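Local structure of peptidase, M20/M25/M40 family (Staphylococcus aureus, 4EWT) at residues A74-D80 against I133-E139; F31-A37 against P57-K61; I19-H24 against D106-A110. The protein probably hydrolyses the amide bond of N-acylated amino acids or related substrates, as a manganese-binding amidohydrolase of the M20 peptidase family. All blocks are in the same frame, centred on the assembly; numbering follows the deposited sequence.

Interaction 1: A74-D80 against I133-E139. With MN (manganese (II) ion), chain E.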
loop_
_atom_site.group_PDB
_atom_site.type_symbol
_atom_site.label_atom_id
_atom_site.label_comp_id
_atom_site.label_asym_id
_atom_site.label_seq_id
_atom_site.Cartn_x
_atom_site.Cartn_y
_atom_site.Cartn_z
ATOM N N ALA A 74 33.127 17.204 34.935
ATOM C CA ALA A 74 33.418 15.864 34.464
ATOM C C ALA A 74 33.767 15.910 32.988
ATOM O O ALA A 74 33.130 16.621 32.205
ATOM C CB ALA A 74 32.256 14.930 34.720
ATOM N N ILE A 75 34.801 15.165 32.618
ATOM C CA ILE A 75 35.185 15.018 31.216
ATOM C C ILE A 75 35.180 13.530 30.862
ATOM O O ILE A 75 35.668 12.703 31.624
ATOM C CB ILE A 75 36.537 15.716 30.906
ATOM C CG1 ILE A 75 37.650 15.202 31.822
ATOM C CG2 ILE A 75 36.384 17.239 31.072
ATOM C CD1 ILE A 75 39.012 15.792 31.521
ATOM N N ARG A 76 34.593 13.192 29.723
ATOM C CA ARG A 76 34.236 11.805 29.447
ATOM C C ARG A 76 34.934 11.240 28.204
ATOM O O ARG A 76 34.982 11.890 27.162
ATOM C CB ARG A 76 32.710 11.695 29.336
ATOM C CG ARG A 76 32.169 10.310 29.077
ATOM C CD ARG A 76 32.106 9.997 27.590
ATOM N NE ARG A 76 31.099 8.976 27.351
ATOM C CZ ARG A 76 30.515 8.734 26.181
ATOM N NH1 ARG A 76 30.843 9.426 25.086
ATOM N NH2 ARG A 76 29.593 7.793 26.122
ATOM N N ALA A 77 35.488 10.035 28.350
ATOM C CA ALA A 77 36.027 9.259 27.226
ATOM C C ALA A 77 35.561 7.815 27.331
ATOM O O ALA A 77 35.692 7.196 28.382
ATOM C CB ALA A 77 37.559 9.311 27.208
ATOM N N ASP A 78 35.023 7.279 26.239
ATOM C CA ASP A 78 34.607 5.870 26.192
ATOM C C ASP A 78 35.713 4.980 25.623
ATOM O O ASP A 78 36.618 5.474 24.931
ATOM C CB ASP A 78 33.270 5.682 25.445
ATOM C CG ASP A 78 33.144 6.559 24.199
ATOM O OD1 ASP A 78 34.115 7.247 23.802
ATOM O OD2 ASP A 78 32.053 6.556 23.604
ATOM N N PHE A 79 35.667 3.687 25.944
ATOM C CA PHE A 79 36.759 2.787 25.555
ATOM C C PHE A 79 36.401 1.402 25.000
ATOM O O PHE A 79 37.303 0.590 24.754
ATOM C CB PHE A 79 37.815 2.670 26.663
ATOM C CG PHE A 79 37.320 2.053 27.949
ATOM C CD1 PHE A 79 37.330 0.669 28.127
ATOM C CD2 PHE A 79 36.915 2.860 29.010
ATOM C CE1 PHE A 79 36.915 0.099 29.333
ATOM C CE2 PHE A 79 36.501 2.299 30.224
ATOM C CZ PHE A 79 36.499 0.916 30.386
ATOM N N ASP A 80 35.113 1.137 24.792
ATOM C CA ASP A 80 34.691 -0.132 24.191
ATOM C C ASP A 80 34.860 -0.113 22.675
ATOM O O ASP A 80 34.794 0.950 22.041
ATOM C CB ASP A 80 33.243 -0.501 24.571
ATOM C CG ASP A 80 32.222 0.557 24.144
ATOM O OD1 ASP A 80 32.546 1.769 24.110
ATOM O OD2 ASP A 80 31.066 0.170 23.867
ATOM N N ILE A 133 35.978 10.581 33.388
ATOM C CA ILE A 133 35.146 9.397 33.256
ATOM C C ILE A 133 35.651 8.545 32.094
ATOM O O ILE A 133 35.549 8.943 30.934
ATOM C CB ILE A 133 33.652 9.781 33.022
ATOM C CG1 ILE A 133 33.098 10.563 34.218
ATOM C CG2 ILE A 133 32.790 8.541 32.754
ATOM C CD1 ILE A 133 31.735 11.209 33.961
ATOM N N HIS A 134 36.207 7.379 32.413
ATOM C CA HIS A 134 36.563 6.397 31.399
ATOM C C HIS A 134 35.444 5.358 31.340
ATOM O O HIS A 134 35.288 4.548 32.259
ATOM C CB HIS A 134 37.922 5.749 31.712
ATOM C CG HIS A 134 39.094 6.646 31.458
ATOM N ND1 HIS A 134 39.821 7.226 32.475
ATOM C CD2 HIS A 134 39.672 7.053 30.303
ATOM C CE1 HIS A 134 40.801 7.947 31.957
ATOM N NE2 HIS A 134 40.727 7.866 30.641
ATOM N N GLN A 135 34.659 5.404 30.263
ATOM C CA GLN A 135 33.406 4.655 30.164
ATOM C C GLN A 135 33.489 3.445 29.234
ATOM O O GLN A 135 33.914 3.573 28.088
ATOM C CB GLN A 135 32.275 5.584 29.702
ATOM C CG GLN A 135 30.872 4.988 29.795
ATOM C CD GLN A 135 29.903 5.644 28.838
ATOM O OE1 GLN A 135 29.586 6.830 28.961
ATOM N NE2 GLN A 135 29.428 4.875 27.867
ATOM N N PRO A 136 33.082 2.264 29.730
ATOM C CA PRO A 136 32.925 1.092 28.879
ATOM C C PRO A 136 31.532 1.058 28.247
ATOM O O PRO A 136 30.694 1.918 28.540
ATOM C CB PRO A 136 33.047 -0.061 29.875
ATOM C CG PRO A 136 32.447 0.469 31.114
ATOM C CD PRO A 136 32.852 1.931 31.147
ATOM N N ALA A 137 31.308 0.076 27.379
ATOM C CA ALA A 137 29.956 -0.347 26.991
ATOM C C ALA A 137 29.073 0.730 26.347
ATOM O O ALA A 137 27.852 0.654 26.431
ATOM C CB ALA A 137 29.244 -0.970 28.206
ATOM N N GLU A 138 29.684 1.714 25.696
ATOM C CA GLU A 138 28.929 2.776 25.020
ATOM C C GLU A 138 28.090 2.230 23.857
ATOM O O GLU A 138 26.976 2.689 23.623
ATOM C CB GLU A 138 29.881 3.886 24.537
ATOM C CG GLU A 138 29.199 5.138 23.962
ATOM C CD GLU A 138 28.694 4.974 22.528
ATOM O OE1 GLU A 138 29.342 4.244 21.735
ATOM O OE2 GLU A 138 27.646 5.581 22.194
ATOM N N GLU A 139 28.621 1.237 23.151
ATOM C CA GLU A 139 28.085 0.818 21.851
ATOM C C GLU A 139 26.841 -0.063 21.871
ATOM O O GLU A 139 26.065 -0.074 20.902
ATOM C CB GLU A 139 29.181 0.132 21.030
ATOM C CG GLU A 139 30.332 1.057 20.655
ATOM C CD GLU A 139 29.965 2.074 19.581
ATOM O OE1 GLU A 139 28.772 2.212 19.230
ATOM O OE2 GLU A 139 30.887 2.754 19.084
HETATM MN MN MN E . 30.030 4.075 17.595
HETATM O O HOH W 1 33.736 1.580 19.456
HETATM O O HOH W 2 29.359 5.323 19.571
#
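Strands 74-78 and 133-135 run parallel, and their backbone polar groups are paired in alternation. Ile-133 N donates to Ile-75 O (2.8 Å) and Ala-77 N donates to Ile-133 O (2.8 Å). Gln-135 N then donates to Ala-77 O (2.8 Å), and Phe-79 N to Gln-135 O (2.8 Å). Side chains add to this. Gln-135 OE1 accepts from both Arg-76 NE (3.1 Å) and Arg-76 NH2 (3.0 Å), and also bonds to Tyr-338. The Arg-76 charge is met by Asp-334 and Glu-333; Asp-78 OD1 is held by His-108. Beyond the strands, Asp-80 OD2 accepts from Glu-139 N (2.8 Å) and from Ser-30. Water 1 donates to both Asp-80 O (2.9 Å) and Glu-139 OE2 (3.1 Å). Glu-139 OE2 also binds the manganese at 2.2 Å, alongside Cys-103 and His-362. The loop after strand 129-135 supplies a metal ligand, and the loop after strand 72-78 holds it through Asp-80, as in the M20 metallopeptidase catalytic domain, with the site at the C-terminal ends of central strands.

Interaction 2: F31-A37 against P57-K61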
loop_
_atom_site.group_PDB
_atom_site.type_symbol
_atom_site.label_atom_id
_atom_site.label_comp_id
_atom_site.label_asym_id
_atom_site.label_seq_id
_atom_site.Cartn_x
_atom_site.Cartn_y
_atom_site.Cartn_z
ATOM N N PHE A 31 31.018 -4.650 27.423
ATOM C CA PHE A 31 30.781 -5.574 28.545
ATOM C C PHE A 31 31.825 -6.699 28.672
ATOM O O PHE A 31 31.657 -7.617 29.479
ATOM C CB PHE A 31 29.350 -6.137 28.535
ATOM C CG PHE A 31 28.275 -5.080 28.547
ATOM C CD1 PHE A 31 27.992 -4.365 29.712
ATOM C CD2 PHE A 31 27.541 -4.805 27.398
ATOM C CE1 PHE A 31 26.996 -3.388 29.729
ATOM C CE2 PHE A 31 26.541 -3.834 27.404
ATOM C CZ PHE A 31 26.268 -3.123 28.574
ATOM N N HIS A 32 32.897 -6.619 27.882
ATOM C CA HIS A 32 34.005 -7.584 27.955
ATOM C C HIS A 32 35.372 -6.892 27.863
ATOM O O HIS A 32 36.351 -7.481 27.395
ATOM C CB HIS A 32 33.873 -8.650 26.863
ATOM C CG HIS A 32 32.557 -9.364 26.870
ATOM N ND1 HIS A 32 32.315 -10.477 27.648
ATOM C CD2 HIS A 32 31.407 -9.120 26.198
ATOM C CE1 HIS A 32 31.075 -10.888 27.454
ATOM N NE2 HIS A 32 30.503 -10.083 26.577
ATOM N N GLU A 33 35.432 -5.647 28.324
ATOM C CA GLU A 33 36.636 -4.834 28.194
ATOM C C GLU A 33 37.420 -4.972 29.516
ATOM O O GLU A 33 37.561 -4.024 30.294
ATOM C CB GLU A 33 36.290 -3.380 27.806
ATOM C CG GLU A 33 35.240 -2.690 28.672
ATOM C CD GLU A 33 33.810 -3.056 28.315
ATOM O OE1 GLU A 33 33.270 -2.526 27.318
ATOM O OE2 GLU A 33 33.212 -3.850 29.063
ATOM N N ASP A 34 37.932 -6.182 29.731
ATOM C CA ASP A 34 38.718 -6.529 30.912
ATOM C C ASP A 34 40.142 -5.978 30.844
ATOM O O ASP A 34 40.630 -5.419 31.825
ATOM C CB ASP A 34 38.755 -8.060 31.114
ATOM C CG ASP A 34 37.357 -8.694 31.221
ATOM O OD1 ASP A 34 36.348 -8.041 30.869
ATOM O OD2 ASP A 34 37.271 -9.867 31.649
ATOM N N GLU A 35 40.796 -6.144 29.690
ATOM C CA GLU A 35 42.182 -5.692 29.497
ATOM C C GLU A 35 42.283 -4.174 29.343
ATOM O O GLU A 35 43.229 -3.558 29.839
ATOM C CB GLU A 35 42.827 -6.359 28.278
ATOM C CG GLU A 35 43.200 -7.822 28.449
ATOM C CD GLU A 35 44.362 -8.236 27.552
ATOM O OE1 GLU A 35 44.514 -7.664 26.448
ATOM O OE2 GLU A 35 45.131 -9.135 27.951
ATOM N N THR A 36 41.323 -3.580 28.642
ATOM C CA THR A 36 41.312 -2.129 28.436
ATOM C C THR A 36 41.121 -1.395 29.764
ATOM O O THR A 36 41.884 -0.479 30.075
ATOM C CB THR A 36 40.242 -1.698 27.406
ATOM O OG1 THR A 36 40.237 -2.622 26.311
ATOM C CG2 THR A 36 40.530 -0.291 26.874
ATOM N N ALA A 37 40.129 -1.818 30.550
ATOM C CA ALA A 37 39.883 -1.248 31.881
ATOM C C ALA A 37 41.092 -1.378 32.819
ATOM O O ALA A 37 41.386 -0.462 33.582
ATOM C CB ALA A 37 38.653 -1.871 32.518
ATOM N N PRO A 57 30.272 -2.021 36.172
ATOM C CA PRO A 57 31.250 -3.058 35.866
ATOM C C PRO A 57 32.249 -2.511 34.836
ATOM O O PRO A 57 31.853 -2.124 33.727
ATOM C CB PRO A 57 30.390 -4.176 35.285
ATOM C CG PRO A 57 29.079 -4.011 35.996
ATOM C CD PRO A 57 28.888 -2.522 36.102
ATOM N N ARG A 58 33.519 -2.448 35.238
ATOM C CA ARG A 58 34.611 -1.844 34.453
ATOM C C ARG A 58 34.509 -0.317 34.330
ATOM O O ARG A 58 35.123 0.293 33.452
ATOM C CB ARG A 58 34.754 -2.520 33.083
ATOM C CG ARG A 58 35.058 -4.006 33.178
ATOM C CD ARG A 58 34.836 -4.706 31.859
ATOM N NE ARG A 58 34.644 -6.141 32.044
ATOM C CZ ARG A 58 33.458 -6.742 32.119
ATOM N NH1 ARG A 58 32.337 -6.033 32.017
ATOM N NH2 ARG A 58 33.395 -8.056 32.290
ATOM N N GLY A 59 33.745 0.294 35.233
ATOM C CA GLY A 59 33.643 1.749 35.313
ATOM C C GLY A 59 34.794 2.358 36.094
ATOM O O GLY A 59 35.084 1.938 37.220
ATOM N N ILE A 60 35.450 3.350 35.493
ATOM C CA ILE A 60 36.621 3.993 36.096
ATOM C C ILE A 60 36.422 5.501 36.217
ATOM O O ILE A 60 36.184 6.192 35.227
ATOM C CB ILE A 60 37.922 3.687 35.314
ATOM C CG1 ILE A 60 38.108 2.176 35.149
ATOM C CG2 ILE A 60 39.148 4.290 36.032
ATOM C CD1 ILE A 60 39.062 1.787 34.041
ATOM N N LYS A 61 36.535 5.992 37.446
ATOM C CA LYS A 61 36.317 7.389 37.786
ATOM C C LYS A 61 37.603 7.921 38.425
ATOM O O LYS A 61 37.909 7.605 39.585
ATOM C CB LYS A 61 35.151 7.467 38.775
ATOM C CG LYS A 61 34.636 8.842 39.151
ATOM C CD LYS A 61 34.268 8.827 40.630
ATOM C CE LYS A 61 32.880 9.366 40.905
ATOM N NZ LYS A 61 32.825 10.849 41.039
#
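Arg-58 does most of the work here. Its side chain starts m (chi1 -60°) and continues t, t along chi2 and chi3. This extended form carries the guanidinium to the start of helix 34-43. Asp-34, with chi1 m, places OD1 2.8 Å from Arg-58 NE in a hydrogen-bonded salt bridge; the bond from Arg-58 NH2 to Asp-34 OD1 (3.3 Å) is weak. Glu-33 is folded back (chi1 p, chi2 m). Glu-33 OE2 makes a long salt bridge with Arg-58 NH1 (3.8 Å), with no N-H pointing at it, while OE1 accepts from Ala-137 N. Phe-31 O lies over one face of the guanidinium. Nearer the sheet, Ala-37 CB packs 4.0 Å from Arg-58 CB. Ile-60, with chi1 m and chi2 t, brings CD1 within 4.0 Å of Ala-37 CB. Glu-33 occupies the N-cap position and is the centre of an inverse gamma turn. A three-residue salt-bridge network thus ties the start of a helix to the loop before strand 60-65 in the mixed sheet of the alpha/beta domain.

Interaction 3: I19-H24 against D106-A110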
loop_
_atom_site.group_PDB
_atom_site.type_symbol
_atom_site.label_atom_id
_atom_site.label_comp_id
_atom_site.label_asym_id
_atom_site.label_seq_id
_atom_site.Cartn_x
_atom_site.Cartn_y
_atom_site.Cartn_z
ATOM N N ILE A 19 49.893 5.561 22.617
ATOM C CA ILE A 19 48.815 4.966 23.409
ATOM C C ILE A 19 47.590 4.591 22.557
ATOM O O ILE A 19 46.991 3.534 22.774
ATOM C CB ILE A 19 48.428 5.855 24.622
ATOM C CG1 ILE A 19 49.558 5.828 25.675
ATOM C CG2 ILE A 19 47.108 5.392 25.237
ATOM C CD1 ILE A 19 49.468 6.943 26.723
ATOM N N ARG A 20 47.246 5.403 21.596
ATOM C CA ARG A 20 46.115 5.084 20.775
ATOM C C ARG A 20 46.366 3.766 20.043
ATOM O O ARG A 20 45.550 2.892 20.024
ATOM C CB ARG A 20 45.886 6.163 19.758
ATOM C CG ARG A 20 45.868 5.588 18.379
ATOM C CD ARG A 20 45.031 6.371 17.444
ATOM N NE ARG A 20 44.118 5.521 16.700
ATOM C CZ ARG A 20 44.157 5.324 15.393
ATOM N NH1 ARG A 20 45.075 5.886 14.665
ATOM N NH2 ARG A 20 43.278 4.535 14.825
ATOM N N ARG A 21 47.557 3.660 19.497
ATOM C CA ARG A 21 47.968 2.518 18.696
ATOM C C ARG A 21 47.970 1.216 19.484
ATOM O O ARG A 21 47.493 0.193 18.990
ATOM C CB ARG A 21 49.334 2.782 18.073
ATOM C CG ARG A 21 49.292 3.911 17.068
ATOM C CD ARG A 21 50.613 4.122 16.371
ATOM N NE ARG A 21 50.515 5.252 15.453
ATOM C CZ ARG A 21 51.393 5.536 14.499
ATOM N NH1 ARG A 21 52.456 4.764 14.307
ATOM N NH2 ARG A 21 51.195 6.596 13.726
ATOM N N TYR A 22 48.494 1.256 20.708
ATOM C CA TYR A 22 48.411 0.101 21.595
ATOM C C TYR A 22 46.953 -0.316 21.853
ATOM O O TYR A 22 46.627 -1.504 21.799
ATOM C CB TYR A 22 49.137 0.348 22.925
ATOM C CG TYR A 22 48.985 -0.827 23.863
ATOM C CD1 TYR A 22 49.871 -1.904 23.812
ATOM C CD2 TYR A 22 47.919 -0.889 24.766
ATOM C CE1 TYR A 22 49.718 -3.000 24.660
ATOM C CE2 TYR A 22 47.754 -1.981 25.610
ATOM C CZ TYR A 22 48.653 -3.028 25.554
ATOM O OH TYR A 22 48.484 -4.102 26.398
ATOM N N LEU A 23 46.091 0.660 22.137
ATOM C CA LEU A 23 44.681 0.379 22.412
ATOM C C LEU A 23 43.927 -0.081 21.165
ATOM O O LEU A 23 43.026 -0.918 21.253
ATOM C CB LEU A 23 43.987 1.599 23.011
ATOM C CG LEU A 23 44.382 2.039 24.418
ATOM C CD1 LEU A 23 43.820 3.426 24.683
ATOM C CD2 LEU A 23 43.900 1.043 25.462
ATOM N N HIS A 24 44.301 0.480 20.016
ATOM C CA HIS A 24 43.744 0.096 18.727
ATOM C C HIS A 24 44.033 -1.379 18.426
ATOM O O HIS A 24 43.193 -2.084 17.850
ATOM C CB HIS A 24 44.316 0.984 17.617
ATOM C CG HIS A 24 43.545 0.916 16.336
ATOM N ND1 HIS A 24 42.428 1.689 16.099
ATOM C CD2 HIS A 24 43.723 0.161 15.227
ATOM C CE1 HIS A 24 41.949 1.408 14.899
ATOM N NE2 HIS A 24 42.720 0.488 14.347
ATOM N N ASP A 106 39.493 4.318 21.072
ATOM C CA ASP A 106 40.914 4.225 21.403
ATOM C C ASP A 106 41.554 5.619 21.419
ATOM O O ASP A 106 42.340 5.936 22.321
ATOM C CB ASP A 106 41.647 3.305 20.421
ATOM C CG ASP A 106 41.456 3.721 18.965
ATOM O OD1 ASP A 106 40.386 4.276 18.612
ATOM O OD2 ASP A 106 42.387 3.494 18.174
ATOM N N ALA A 107 41.197 6.446 20.434
ATOM C CA ALA A 107 41.693 7.818 20.370
ATOM C C ALA A 107 41.112 8.684 21.485
ATOM O O ALA A 107 41.824 9.496 22.062
ATOM C CB ALA A 107 41.412 8.435 19.016
ATOM N N HIS A 108 39.834 8.503 21.811
ATOM C CA HIS A 108 39.261 9.207 22.952
ATOM C C HIS A 108 40.007 8.888 24.260
ATOM O O HIS A 108 40.319 9.785 25.040
ATOM C CB HIS A 108 37.774 8.915 23.104
ATOM C CG HIS A 108 36.962 9.264 21.894
ATOM N ND1 HIS A 108 35.756 8.662 21.615
ATOM C CD2 HIS A 108 37.190 10.139 20.884
ATOM C CE1 HIS A 108 35.269 9.156 20.490
ATOM N NE2 HIS A 108 36.123 10.047 20.022
ATOM N N THR A 109 40.298 7.610 24.476
ATOM C CA THR A 109 40.999 7.176 25.678
ATOM C C THR A 109 42.434 7.719 25.703
ATOM O O THR A 109 42.899 8.228 26.726
ATOM C CB THR A 109 40.959 5.638 25.787
ATOM O OG1 THR A 109 39.590 5.221 25.736
ATOM C CG2 THR A 109 41.585 5.142 27.089
ATOM N N ALA A 110 43.099 7.653 24.556
ATOM C CA ALA A 110 44.486 8.093 24.432
ATOM C C ALA A 110 44.687 9.546 24.861
ATOM O O ALA A 110 45.536 9.839 25.728
ATOM C CB ALA A 110 45.000 7.870 23.003
HETATM O O HOH W 3 40.254 4.020 15.964
#
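Two helices pack in a buried contact in the alpha/beta domain of the M20 fold. The axes of segments 19-24 and 106-110 approach to 8.3 Å, with 140° between their directions. First, Ile-19 CG2 lies 3.8 Å from Ala-110 CA and 3.9 Å from Ala-110 CB. Arg-20 follows, and its CB is 3.8 Å from Ala-110 CB. The small alanine allows this close approach; the CA atoms of Arg-20 and Ala-110 are 5.0 Å apart. The Arg-20 side chain forms a salt bridge through NE to Asp-106 OD2 (3.0 Å), while its NH1 reaches Glu-370. Leu-23, one turn after Ile-19, points at the other helix. Leu-23 CB is 3.9 Å from Asp-106 CB, and Leu-23 CD1 is 3.7 Å from Thr-109 CG2. His-24 ends the segment. Its NE2 is bonded to Glu-86. The Asp-106 carboxylate is bound by water 3, which donates to OD1 (2.7 Å) and accepts from Arg-20 NH2 (3.3 Å). On the other imidazole nitrogen, His-24 ND1 donates to Asp-106 OD2 at 2.8 Å.

Overall arrangement
All three contacts lie in the alpha/beta domain that carries the manganese site. Interactions 1 and 2 share its mixed sheet, where strands 60-65, 129-135 and 72-78 are neighbours. Their centres are 9 Å apart. Interaction 3 joins helices 13-25 and 105-120; its centre is 13 Å from interaction 1 and 15 Å from interaction 2. Along the chain, both segments of interaction 2 precede those of interaction 1 and fall between the segments of interaction 3. Interactions 1 and 3 alternate: helix 105-120 connects strands 72-78 and 129-135. Glu-33, at the start of helix 34-43, and His-108, on helix 105-120, both meet segment 74-80, whose neighbour 133-139 carries a metal ligand.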